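Local coordinates for protein aminopeptidase YwaD (Bacillus subtilis, PDB 6HC6) that catalyses the zinc-dependent release of N-terminal amino acids from peptides, using two zinc ions per subunit, at residues 321-326 against 369-374. Numbering follows the deposited sequence.
With ZN (zinc ion), chain D.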
loop_
_atom_site.group_PDB
_atom_site.type_symbol
_atom_site.label_atom_id
_atom_site.label_comp_id
_atom_site.label_asym_id
_atom_site.label_seq_id
_atom_site.Cartn_x
_atom_site.Cartn_y
_atom_site.Cartn_z
ATOM N N ASN A 321 -10.937 -7.055 -0.295
ATOM C CA ASN A 321 -9.901 -6.133 0.153
ATOM C C ASN A 321 -10.343 -4.703 -0.139
ATOM O O ASN A 321 -10.808 -4.408 -1.241
ATOM C CB ASN A 321 -8.559 -6.431 -0.528
ATOM C CG ASN A 321 -7.426 -5.563 0.017
ATOM O OD1 ASN A 321 -6.988 -5.739 1.152
ATOM N ND2 ASN A 321 -6.960 -4.627 -0.784
ATOM N N LEU A 322 -10.206 -3.823 0.858
ATOM C CA LEU A 322 -10.622 -2.424 0.762
ATOM C C LEU A 322 -9.389 -1.529 0.778
ATOM O O LEU A 322 -8.668 -1.493 1.776
ATOM C CB LEU A 322 -11.539 -2.070 1.931
ATOM C CG LEU A 322 -12.641 -3.117 2.133
ATOM C CD1 LEU A 322 -13.401 -2.884 3.421
ATOM C CD2 LEU A 322 -13.570 -3.058 0.949
ATOM N N ASP A 323 -9.151 -0.792 -0.306
ATOM C CA ASP A 323 -7.955 0.053 -0.377
ATOM C C ASP A 323 -8.297 1.272 -1.222
ATOM O O ASP A 323 -8.389 1.161 -2.446
ATOM C CB ASP A 323 -6.766 -0.729 -0.960
ATOM C CG ASP A 323 -5.428 0.005 -0.842
ATOM O OD1 ASP A 323 -5.395 1.175 -0.459
ATOM O OD2 ASP A 323 -4.368 -0.605 -1.137
ATOM N N MET A 324 -8.482 2.394 -0.559
ATOM C CA MET A 324 -8.795 3.691 -1.151
ATOM C C MET A 324 -10.273 3.800 -1.484
ATOM O O MET A 324 -10.634 3.849 -2.600
ATOM C CB MET A 324 -7.873 4.010 -2.330
ATOM C CG MET A 324 -6.476 4.364 -1.905
ATOM S SD MET A 324 -5.222 4.553 -3.170
ATOM C CE MET A 324 -5.882 5.943 -4.066
ATOM N N VAL A 325 -11.054 3.899 -0.445
ATOM C CA VAL A 325 -12.493 3.866 -0.642
ATOM C C VAL A 325 -13.171 5.121 -0.098
ATOM O O VAL A 325 -14.363 5.111 0.136
ATOM C CB VAL A 325 -13.102 2.597 -0.014
ATOM C CG1 VAL A 325 -12.723 1.366 -0.838
ATOM C CG2 VAL A 325 -12.655 2.449 1.443
ATOM N N GLY A 326 -12.435 6.216 0.083
ATOM C CA GLY A 326 -13.093 7.400 0.605
ATOM C C GLY A 326 -12.713 8.754 0.037
ATOM O O GLY A 326 -12.985 9.776 0.679
ATOM N N GLY A 369 -3.725 -5.053 -9.626
ATOM C CA GLY A 369 -3.086 -5.710 -8.505
ATOM C C GLY A 369 -2.606 -4.688 -7.494
ATOM O O GLY A 369 -3.331 -3.744 -7.190
ATOM N N SER A 370 -1.403 -4.882 -6.954
ATOM C CA SER A 370 -0.746 -3.898 -6.087
ATOM C C SER A 370 -1.571 -3.544 -4.851
ATOM O O SER A 370 -1.535 -2.410 -4.369
ATOM C CB SER A 370 -0.388 -2.635 -6.875
ATOM O OG SER A 370 0.396 -2.991 -7.999
ATOM N N SER A 371 -2.312 -4.504 -4.313
ATOM C CA SER A 371 -2.856 -4.383 -2.965
ATOM C C SER A 371 -2.981 -5.781 -2.388
ATOM O O SER A 371 -2.586 -6.766 -3.014
ATOM C CB SER A 371 -4.198 -3.643 -2.935
ATOM O OG SER A 371 -4.490 -3.280 -1.586
ATOM N N ASP A 372 -3.542 -5.868 -1.190
ATOM C CA ASP A 372 -3.428 -7.085 -0.405
ATOM C C ASP A 372 -4.316 -8.222 -0.893
ATOM O O ASP A 372 -4.215 -9.328 -0.363
ATOM C CB ASP A 372 -3.725 -6.761 1.059
ATOM C CG ASP A 372 -2.654 -5.882 1.670
ATOM O OD1 ASP A 372 -3.019 -4.820 2.196
ATOM O OD2 ASP A 372 -1.451 -6.256 1.630
ATOM N N HIS A 373 -5.162 -7.997 -1.896
ATOM C CA HIS A 373 -5.860 -9.123 -2.499
ATOM C C HIS A 373 -4.915 -10.017 -3.287
ATOM O O HIS A 373 -5.273 -11.157 -3.591
ATOM C CB HIS A 373 -6.966 -8.622 -3.427
ATOM C CG HIS A 373 -6.462 -7.812 -4.580
ATOM N ND1 HIS A 373 -5.716 -6.662 -4.418
ATOM C CD2 HIS A 373 -6.607 -7.978 -5.917
ATOM C CE1 HIS A 373 -5.421 -6.161 -5.604
ATOM N NE2 HIS A 373 -5.946 -6.944 -6.531
ATOM N N VAL A 374 -3.724 -9.535 -3.623
ATOM C CA VAL A 374 -2.884 -10.249 -4.580
ATOM C C VAL A 374 -2.361 -11.543 -3.964
ATOM O O VAL A 374 -2.413 -12.579 -4.631
ATOM C CB VAL A 374 -1.738 -9.362 -5.099
ATOM C CG1 VAL A 374 -0.732 -10.193 -5.894
ATOM C CG2 VAL A 374 -2.296 -8.236 -5.968
HETATM ZN ZN ZN D . -3.297 1.256 -0.612
HETATM O O HOH W 1 -5.276 -3.529 1.628
HETATM O O HOH W 2 -3.270 1.580 -2.583
HETATM O O HOH W 3 -1.276 1.199 -1.038
#
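S371 OG has three polar partners, one of them strong. It donates to D323 OD2 at 2.7 Å and meets the anti lone pair of that oxygen, the one turned away from OD1. It also accepts a weak, bent bond from N321 ND2 at 2.9 Å, with an N-H...O angle of 129°. A water adds a further weak bond to the same hydroxyl. That water gives stronger bonds to N321 OD1 and, at 2.7 Å, to D372 OD1, so it ties the two segments together. D372 OD2 bonds S301 OG. N321 CG is anti to its backbone N (chi1 -175°), which puts CG near the backbone N of H373 and CB of D372. N321 OD1 lies 3.4 Å from D372 CB, and N321 CB packs on H373 CB at 4.0 Å. T248 OG1 bonds N321 OD1, and N385 OD1 bonds N321 ND2. An alanine at N321 would probably leave T248 OG1 and N385 OD1 without their amide mate, and the water without one acceptor. D323 grips one zinc ion with both oxygens, OD1 at 2.1 Å and OD2 at 2.2 Å. H250, D262 and two waters complete that site. S371 is thus a second-shell residue, consistent with a part in orienting the D323 carboxylate. D323 follows directly on strand 316-322 and is a ligand in the two-zinc active site of an M28 aminopeptidase.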